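Local coordinates for protein-glutamine gamma-glutamyltransferase 2 (Pagrus major, PDB 1G0D) that is a calcium-dependent transglutaminase that probably cross-links proteins by joining peptide-bound glutamine to lysine or other primary amines, at residues A[160-164]-A[430-434]; A[291-297]-A[419-425]; A[340-344]-A[369-373]. All coordinates share one frame; numbering follows the deposited sequence.

Overall arrangement
The three contacts are nested along the chain: contact 3 lies inside the loop closed by contact 2, and contact 2 inside that of contact 1. Contacts 1 and 2 touch, their centres about 11 Å apart, and share the hairpin of strands 424-426 and 433-435. Contact 3 lies about 25 Å from contact 1, centre to centre, and about 20 Å from contact 2. Contacts 2 and 3 involve the two outermost strands, 290-298 and 368-372, of one antiparallel four-stranded sheet. They thereby bring looped or later parts of the chain to the two edges of the sheet whose inner strands, 329-339 and 350-355, carry the active-site residues His332 and Asp355.

Contact 1: A[160-164]-A[430-434]; sequences GVIYM and GNHRE
Tyr163 presents a face of its ring to Arg433 where two β-hairpins of the catalytic core pack together, one made of strands 159-164 and 169-176, the other of strands 424-426 and 433-435. The touching atom is Arg433 CB, which forms a CH-pi contact 3.9 Å from the centroid of the Tyr163 ring and 27° off its normal. It is displaced toward the hydroxyl end, with Arg433 CB 3.6 Å from Tyr163 CE1. The phenol oxygen reaches the turn leading into strand 433-435, where Tyr163 OH stands 3.1 Å from Asn431 O, which lies at the ring edge near its plane. Beside this pair, Val161 and Asn431 cross at about a right angle, Val161 CG2 coming within 3.5 Å of Asn431 ND2.

Farther out, Ile170 and Ser172 of strand 169-176 touch the Tyr163 side chain, while Ile170 also meets Arg433. Glu434, next along the strand, probably binds calcium, as in related transglutaminases; its backbone pairs with Thr425. The Arg433 chain leaves CB with CG anti to the backbone N (chi1 167°) and bends at chi3, its guanidinium nearly perpendicular to the tyrosine ring, the planes 83° apart. The charged end leads away from strand 159-164 and back to its own hairpin, where Arg433 NH1 is hydrogen-bonded to Ser424 OG.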
loop_
_atom_site.group_PDB
_atom_site.type_symbol
_atom_site.label_atom_id
_atom_site.label_comp_id
_atom_site.label_asym_id
_atom_site.label_seq_id
_atom_site.Cartn_x
_atom_site.Cartn_y
_atom_site.Cartn_z
ATOM N N GLY A 160 6.549 -7.723 -0.516
ATOM C CA GLY A 160 5.626 -7.507 -1.604
ATOM C C GLY A 160 6.289 -6.752 -2.742
ATOM O O GLY A 160 7.499 -6.543 -2.770
ATOM N N VAL A 161 5.483 -6.381 -3.715
ATOM C CA VAL A 161 5.954 -5.636 -4.842
ATOM C C VAL A 161 4.831 -4.647 -5.109
ATOM O O VAL A 161 3.668 -5.046 -5.149
ATOM C CB VAL A 161 6.146 -6.599 -6.033
ATOM C CG1 VAL A 161 6.449 -5.839 -7.288
ATOM C CG2 VAL A 161 7.280 -7.540 -5.723
ATOM N N ILE A 162 5.141 -3.356 -5.215
ATOM C CA ILE A 162 4.088 -2.386 -5.520
ATOM C C ILE A 162 4.378 -1.876 -6.931
ATOM O O ILE A 162 5.499 -1.513 -7.225
ATOM C CB ILE A 162 4.071 -1.220 -4.513
ATOM C CG1 ILE A 162 3.974 -1.786 -3.086
ATOM C CG2 ILE A 162 2.934 -0.298 -4.848
ATOM C CD1 ILE A 162 3.618 -0.823 -1.978
ATOM N N TYR A 163 3.395 -1.890 -7.822
ATOM C CA TYR A 163 3.633 -1.432 -9.193
ATOM C C TYR A 163 3.563 0.113 -9.327
ATOM O O TYR A 163 2.803 0.802 -8.603
ATOM C CB TYR A 163 2.668 -2.159 -10.150
ATOM C CG TYR A 163 2.955 -3.636 -10.147
ATOM C CD1 TYR A 163 4.020 -4.147 -10.862
ATOM C CD2 TYR A 163 2.295 -4.491 -9.258
ATOM C CE1 TYR A 163 4.439 -5.454 -10.676
ATOM C CE2 TYR A 163 2.708 -5.809 -9.066
ATOM C CZ TYR A 163 3.783 -6.281 -9.770
ATOM O OH TYR A 163 4.230 -7.562 -9.555
ATOM N N MET A 164 4.383 0.645 -10.237
ATOM C CA MET A 164 4.470 2.077 -10.452
ATOM C C MET A 164 4.840 2.328 -11.863
ATOM O O MET A 164 4.847 1.404 -12.665
ATOM C CB MET A 164 5.532 2.665 -9.556
ATOM C CG MET A 164 5.072 2.672 -8.147
ATOM S SD MET A 164 6.248 3.312 -6.977
ATOM C CE MET A 164 7.492 4.064 -8.028
ATOM N N GLY A 430 5.102 -16.193 -7.408
ATOM C CA GLY A 430 6.065 -15.489 -8.219
ATOM C C GLY A 430 5.889 -14.029 -7.867
ATOM O O GLY A 430 5.045 -13.661 -7.030
ATOM N N ASN A 431 6.682 -13.182 -8.497
ATOM C CA ASN A 431 6.582 -11.766 -8.207
ATOM C C ASN A 431 6.045 -11.049 -9.430
ATOM O O ASN A 431 6.352 -9.873 -9.677
ATOM C CB ASN A 431 7.955 -11.232 -7.741
ATOM C CG ASN A 431 8.326 -11.728 -6.305
ATOM O OD1 ASN A 431 8.488 -12.938 -6.074
ATOM N ND2 ASN A 431 8.441 -10.796 -5.347
ATOM N N HIS A 432 5.204 -11.779 -10.169
ATOM C CA HIS A 432 4.570 -11.276 -11.379
ATOM C C HIS A 432 3.428 -10.343 -11.043
ATOM O O HIS A 432 2.858 -10.388 -9.958
ATOM C CB HIS A 432 4.007 -12.401 -12.264
ATOM C CG HIS A 432 4.610 -13.753 -12.022
ATOM N ND1 HIS A 432 3.869 -14.917 -12.069
ATOM C CD2 HIS A 432 5.889 -14.135 -11.780
ATOM C CE1 HIS A 432 4.662 -15.956 -11.867
ATOM N NE2 HIS A 432 5.894 -15.509 -11.688
ATOM N N ARG A 433 3.112 -9.503 -12.019
ATOM C CA ARG A 433 2.059 -8.509 -11.936
ATOM C C ARG A 433 0.822 -9.239 -12.368
ATOM O O ARG A 433 0.808 -9.942 -13.378
ATOM C CB ARG A 433 2.369 -7.327 -12.890
ATOM C CG ARG A 433 1.251 -6.310 -13.198
ATOM C CD ARG A 433 1.649 -5.312 -14.332
ATOM N NE ARG A 433 1.053 -5.649 -15.630
ATOM C CZ ARG A 433 -0.250 -5.540 -15.915
ATOM N NH1 ARG A 433 -1.108 -5.097 -14.998
ATOM N NH2 ARG A 433 -0.726 -5.904 -17.111
ATOM N N GLU A 434 -0.213 -9.084 -11.568
ATOM C CA GLU A 434 -1.477 -9.704 -11.843
ATOM C C GLU A 434 -2.426 -8.604 -12.253
ATOM O O GLU A 434 -2.731 -7.732 -11.447
ATOM C CB GLU A 434 -1.962 -10.370 -10.571
ATOM C CG GLU A 434 -3.445 -10.401 -10.397
ATOM C CD GLU A 434 -3.933 -11.813 -10.277
ATOM O OE1 GLU A 434 -4.936 -12.067 -9.545
ATOM O OE2 GLU A 434 -3.279 -12.665 -10.934
#

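Contact 2: A[291-297]-A[419-425]; sequences RPITNFA and VGKNIST. With SO4 (sulfate ion), chain B.
Phe296 O accepts the backbone N-H of Lys421 in a nearly straight bond, Lys421 N lying 2.8 Å away with an N-H...O angle of 172°. Next to it Gly420 N donates to Ala297 O, also at 2.8 Å. Thr294 and Ser424 form an antiparallel hydrogen-bonded pair: Thr294 N lies 2.9 Å from Ser424 O, and Ser424 N returns the bond to Thr294 O. Arg291 extends from CG to NE and places NH1 3.1 Å from O4 of a sulfate ion, which lies at the guanidinium edge and probably came from the crystallisation liquor. Glu336 forms a salt bridge with Arg291 NH2, and Trp351 makes a cation-pi contact with the same side chain. Thr425 OG1 lies 3.4 Å from Arg291 CD, the side chains crossing at about a right angle.

Strand 290-298 is an outermost strand of the papain-like catalytic sheet; its inner neighbour, strand 329-339, carries the active-site His332. Segment 419-425 runs antiparallel to this border strand, held by the one bridge and by the two backbone bonds nearer Ala297. A water donates to Pro292 O and to Thr294 OG1, a hydroxyl also bonded to Tyr163 O.

The Phe296 ring has Thr294 CG2 over one face, while Asn422 O approaches its edge in plane, 3.6 Å from Phe296 CD2. Ala297 CB rests 3.8 Å from Lys421 CE, whose ammonium group continues to His416 O and Ser418 O.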
loop_
_atom_site.group_PDB
_atom_site.type_symbol
_atom_site.label_atom_id
_atom_site.label_comp_id
_atom_site.label_asym_id
_atom_site.label_seq_id
_atom_site.Cartn_x
_atom_site.Cartn_y
_atom_site.Cartn_z
ATOM N N ARG A 291 -3.806 -6.578 0.188
ATOM C CA ARG A 291 -2.831 -6.478 -0.900
ATOM C C ARG A 291 -2.850 -5.097 -1.533
ATOM O O ARG A 291 -3.917 -4.545 -1.826
ATOM C CB ARG A 291 -3.102 -7.488 -1.992
ATOM C CG ARG A 291 -4.540 -7.562 -2.410
ATOM C CD ARG A 291 -4.692 -8.506 -3.564
ATOM N NE ARG A 291 -6.048 -8.475 -4.073
ATOM C CZ ARG A 291 -6.536 -9.336 -4.950
ATOM N NH1 ARG A 291 -5.771 -10.315 -5.424
ATOM N NH2 ARG A 291 -7.791 -9.205 -5.358
ATOM N N PRO A 292 -1.673 -4.491 -1.717
ATOM C CA PRO A 292 -1.634 -3.164 -2.332
ATOM C C PRO A 292 -2.001 -3.213 -3.794
ATOM O O PRO A 292 -1.368 -3.961 -4.552
ATOM C CB PRO A 292 -0.185 -2.726 -2.155
ATOM C CG PRO A 292 0.320 -3.603 -1.074
ATOM C CD PRO A 292 -0.331 -4.917 -1.308
ATOM N N ILE A 293 -3.024 -2.449 -4.196
ATOM C CA ILE A 293 -3.357 -2.419 -5.615
ATOM C C ILE A 293 -3.001 -1.050 -6.231
ATOM O O ILE A 293 -3.131 -0.023 -5.566
ATOM C CB ILE A 293 -4.834 -2.802 -5.922
ATOM C CG1 ILE A 293 -5.650 -1.591 -5.940
ATOM C CG2 ILE A 293 -5.411 -3.864 -5.009
ATOM C CD1 ILE A 293 -6.200 -1.546 -7.292
ATOM N N THR A 294 -2.506 -1.056 -7.477
ATOM C CA THR A 294 -2.116 0.178 -8.186
ATOM C C THR A 294 -2.994 0.447 -9.403
ATOM O O THR A 294 -3.257 -0.443 -10.197
ATOM C CB THR A 294 -0.651 0.111 -8.672
ATOM O OG1 THR A 294 0.215 -0.057 -7.555
ATOM C CG2 THR A 294 -0.246 1.373 -9.300
ATOM N N ASN A 295 -3.432 1.686 -9.570
ATOM C CA ASN A 295 -4.294 2.056 -10.685
ATOM C C ASN A 295 -3.523 2.929 -11.630
ATOM O O ASN A 295 -2.910 3.896 -11.183
ATOM C CB ASN A 295 -5.460 2.854 -10.145
ATOM C CG ASN A 295 -6.498 3.131 -11.184
ATOM O OD1 ASN A 295 -6.669 2.350 -12.117
ATOM N ND2 ASN A 295 -7.210 4.250 -11.036
ATOM N N PHE A 296 -3.509 2.627 -12.917
ATOM C CA PHE A 296 -2.780 3.513 -13.825
ATOM C C PHE A 296 -3.802 4.445 -14.494
ATOM O O PHE A 296 -4.904 4.024 -14.815
ATOM C CB PHE A 296 -1.969 2.688 -14.814
ATOM C CG PHE A 296 -0.776 1.998 -14.168
ATOM C CD1 PHE A 296 0.421 2.686 -13.962
ATOM C CD2 PHE A 296 -0.853 0.669 -13.756
ATOM C CE1 PHE A 296 1.528 2.066 -13.347
ATOM C CE2 PHE A 296 0.259 0.036 -13.134
ATOM C CZ PHE A 296 1.445 0.741 -12.935
ATOM N N ALA A 297 -3.443 5.719 -14.675
ATOM C CA ALA A 297 -4.368 6.721 -15.219
ATOM C C ALA A 297 -5.492 6.823 -14.159
ATOM O O ALA A 297 -6.643 6.409 -14.353
ATOM C CB ALA A 297 -4.920 6.277 -16.598
ATOM N N VAL A 419 -9.393 5.861 -17.982
ATOM C CA VAL A 419 -8.795 5.876 -16.653
ATOM C C VAL A 419 -8.858 4.443 -16.195
ATOM O O VAL A 419 -9.544 3.637 -16.824
ATOM C CB VAL A 419 -9.614 6.668 -15.639
ATOM C CG1 VAL A 419 -8.956 7.964 -15.337
ATOM C CG2 VAL A 419 -10.997 6.869 -16.156
ATOM N N GLY A 420 -8.185 4.144 -15.079
ATOM C CA GLY A 420 -8.186 2.795 -14.532
ATOM C C GLY A 420 -7.680 1.817 -15.556
ATOM O O GLY A 420 -8.394 0.898 -16.001
ATOM N N LYS A 421 -6.415 1.978 -15.903
ATOM C CA LYS A 421 -5.876 1.162 -16.942
ATOM C C LYS A 421 -5.378 -0.217 -16.614
ATOM O O LYS A 421 -5.969 -1.184 -17.071
ATOM C CB LYS A 421 -4.814 1.936 -17.706
ATOM C CG LYS A 421 -5.048 1.919 -19.203
ATOM C CD LYS A 421 -5.793 3.157 -19.670
ATOM C CE LYS A 421 -4.843 4.327 -19.821
ATOM N NZ LYS A 421 -5.405 5.368 -20.705
ATOM N N ASN A 422 -4.314 -0.375 -15.856
ATOM C CA ASN A 422 -3.905 -1.753 -15.662
ATOM C C ASN A 422 -3.836 -2.047 -14.202
ATOM O O ASN A 422 -2.784 -2.339 -13.672
ATOM C CB ASN A 422 -2.549 -2.005 -16.334
ATOM C CG ASN A 422 -2.645 -2.055 -17.878
ATOM O OD1 ASN A 422 -3.559 -2.650 -18.432
ATOM N ND2 ASN A 422 -1.691 -1.423 -18.568
ATOM N N ILE A 423 -4.975 -1.932 -13.549
ATOM C CA ILE A 423 -5.044 -2.186 -12.126
ATOM C C ILE A 423 -4.175 -3.419 -11.868
ATOM O O ILE A 423 -4.381 -4.471 -12.447
ATOM C CB ILE A 423 -6.502 -2.403 -11.735
ATOM C CG1 ILE A 423 -7.386 -1.687 -12.765
ATOM C CG2 ILE A 423 -6.752 -1.902 -10.339
ATOM C CD1 ILE A 423 -8.290 -0.627 -12.194
ATOM N N SER A 424 -3.181 -3.267 -11.006
ATOM C CA SER A 424 -2.230 -4.328 -10.739
ATOM C C SER A 424 -2.053 -4.627 -9.270
ATOM O O SER A 424 -2.203 -3.744 -8.430
ATOM C CB SER A 424 -0.869 -3.912 -11.290
ATOM O OG SER A 424 -0.885 -3.846 -12.703
ATOM N N THR A 425 -1.723 -5.885 -8.979
ATOM C CA THR A 425 -1.428 -6.321 -7.631
ATOM C C THR A 425 -0.427 -7.453 -7.816
ATOM O O THR A 425 -0.332 -8.027 -8.898
ATOM C CB THR A 425 -2.673 -6.802 -6.878
ATOM O OG1 THR A 425 -2.363 -6.890 -5.487
ATOM C CG2 THR A 425 -3.117 -8.184 -7.341
HETATM S S SO4 B . -8.775 -12.753 -6.331
HETATM O O1 SO4 B . -9.812 -11.838 -6.405
HETATM O O2 SO4 B . -8.653 -13.162 -4.984
HETATM O O3 SO4 B . -9.294 -13.841 -7.029
HETATM O O4 SO4 B . -7.612 -12.234 -6.998
HETATM O O HOH W 1 0.505 -2.668 -6.544
#

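Contact 3: A[340-344]-A[369-373]; sequences SREDL and GPCPV
Arg341 sends its guanidinium toward strand 368-372, where NH2 lies 2.9 Å from Pro370 O; the N-H...O angle of 128° makes this a weak hydrogen bond. Bends at chi2 (-60°) and chi3 (-62°) fold the side chain back over its own loop, where it also grips a carboxylate. Arg341 NE meets Asp343 OD1 at 2.8 Å, and Arg341 NH1 forms a salt bridge with Asp343 OD2 at 2.7 Å, each oxygen using its syn lone pair. This side-on pairing restrains rotation of the guanidinium, and Lys384, as a second cation at Asp343 OD2, would probably help keep the carboxylate ionised. Gln352 OE1 accepts a further bond from Arg341 NH2, while Lys384 O takes one from NH1.

Apolar groups lie against the flat cation. Leu344 CD1 sits over its centre, 3.6 Å above the plane, and the Pro370 ring lies on the opposite face, nearer the rim. Pro372 crosses the arginine at about a right angle, its CD 3.6 Å from Arg341 NH2. Its CG also touches Leu344 CD1 at 3.5 Å, so this proline packs on both Arg341 and Leu344. A leucine in place of Arg341 would probably leave the Asp343 carboxylate without its side-on partner and Pro370 O without this weak N-H bond.

A cis peptide bond precedes Pro370, and Pro372 occupies the N-cap position of helix 373-378. Opposite them, Arg341 to Leu344 form a type I β-turn within the connection between strands 329-339 and 350-355. The arrangement therefore packs an inter-strand turn against an outermost strand of the antiparallel sheet in the papain-like transglutaminase core, whose connected strands bear His332 and Asp355 of the active site.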
loop_
_atom_site.group_PDB
_atom_site.type_symbol
_atom_site.label_atom_id
_atom_site.label_comp_id
_atom_site.label_asym_id
_atom_site.label_seq_id
_atom_site.Cartn_x
_atom_site.Cartn_y
_atom_site.Cartn_z
ATOM N N SER A 340 -16.087 -9.961 5.131
ATOM C CA SER A 340 -17.475 -10.030 4.763
ATOM C C SER A 340 -18.150 -8.755 5.295
ATOM O O SER A 340 -17.800 -8.229 6.366
ATOM C CB SER A 340 -18.097 -11.272 5.369
ATOM O OG SER A 340 -18.328 -11.079 6.742
ATOM N N ARG A 341 -19.126 -8.263 4.549
ATOM C CA ARG A 341 -19.805 -7.024 4.913
ATOM C C ARG A 341 -21.200 -7.259 5.420
ATOM O O ARG A 341 -22.185 -7.083 4.705
ATOM C CB ARG A 341 -19.869 -6.059 3.715
ATOM C CG ARG A 341 -18.532 -5.584 3.220
ATOM C CD ARG A 341 -17.758 -4.828 4.297
ATOM N NE ARG A 341 -18.419 -3.610 4.759
ATOM C CZ ARG A 341 -18.410 -2.443 4.116
ATOM N NH1 ARG A 341 -19.043 -1.393 4.626
ATOM N NH2 ARG A 341 -17.783 -2.330 2.962
ATOM N N GLU A 342 -21.288 -7.650 6.671
ATOM C CA GLU A 342 -22.577 -7.881 7.250
ATOM C C GLU A 342 -23.328 -6.567 7.444
ATOM O O GLU A 342 -24.529 -6.550 7.703
ATOM C CB GLU A 342 -22.380 -8.615 8.554
ATOM C CG GLU A 342 -21.792 -9.972 8.332
ATOM C CD GLU A 342 -22.081 -10.910 9.476
ATOM O OE1 GLU A 342 -21.435 -11.981 9.522
ATOM O OE2 GLU A 342 -22.943 -10.577 10.329
ATOM N N ASP A 343 -22.627 -5.452 7.304
ATOM C CA ASP A 343 -23.277 -4.156 7.456
ATOM C C ASP A 343 -23.986 -3.676 6.179
ATOM O O ASP A 343 -24.558 -2.594 6.170
ATOM C CB ASP A 343 -22.253 -3.102 7.915
ATOM C CG ASP A 343 -21.110 -2.911 6.934
ATOM O OD1 ASP A 343 -20.644 -3.910 6.359
ATOM O OD2 ASP A 343 -20.669 -1.757 6.747
ATOM N N LEU A 344 -23.957 -4.474 5.117
ATOM C CA LEU A 344 -24.577 -4.088 3.862
ATOM C C LEU A 344 -25.329 -5.246 3.221
ATOM O O LEU A 344 -25.193 -6.396 3.620
ATOM C CB LEU A 344 -23.531 -3.618 2.838
ATOM C CG LEU A 344 -22.179 -2.979 3.144
ATOM C CD1 LEU A 344 -21.268 -3.102 1.925
ATOM C CD2 LEU A 344 -22.360 -1.533 3.526
ATOM N N GLY A 369 -13.216 4.255 1.885
ATOM C CA GLY A 369 -13.515 2.884 2.231
ATOM C C GLY A 369 -13.662 2.570 3.702
ATOM O O GLY A 369 -13.501 3.443 4.528
ATOM N N PRO A 370 -13.900 1.299 4.063
ATOM C CA PRO A 370 -13.998 0.141 3.166
ATOM C C PRO A 370 -15.157 0.106 2.199
ATOM O O PRO A 370 -16.313 0.130 2.601
ATOM C CB PRO A 370 -14.035 -1.038 4.126
ATOM C CG PRO A 370 -14.617 -0.504 5.298
ATOM C CD PRO A 370 -14.122 0.899 5.450
ATOM N N CYS A 371 -14.825 0.014 0.912
ATOM C CA CYS A 371 -15.812 -0.037 -0.167
ATOM C C CYS A 371 -15.739 -1.343 -0.974
ATOM O O CYS A 371 -14.706 -1.687 -1.520
ATOM C CB CYS A 371 -15.610 1.152 -1.137
ATOM S SG CYS A 371 -16.752 1.072 -2.529
ATOM N N PRO A 372 -16.858 -2.070 -1.085
ATOM C CA PRO A 372 -16.823 -3.307 -1.849
ATOM C C PRO A 372 -16.313 -3.109 -3.251
ATOM O O PRO A 372 -16.860 -2.309 -3.984
ATOM C CB PRO A 372 -18.281 -3.735 -1.869
ATOM C CG PRO A 372 -18.841 -3.177 -0.589
ATOM C CD PRO A 372 -18.202 -1.824 -0.528
ATOM N N VAL A 373 -15.272 -3.819 -3.642
ATOM C CA VAL A 373 -14.811 -3.720 -5.020
ATOM C C VAL A 373 -15.959 -4.170 -5.973
ATOM O O VAL A 373 -15.996 -3.804 -7.150
ATOM C CB VAL A 373 -13.623 -4.642 -5.264
ATOM C CG1 VAL A 373 -13.228 -4.600 -6.712
ATOM C CG2 VAL A 373 -12.492 -4.253 -4.382
#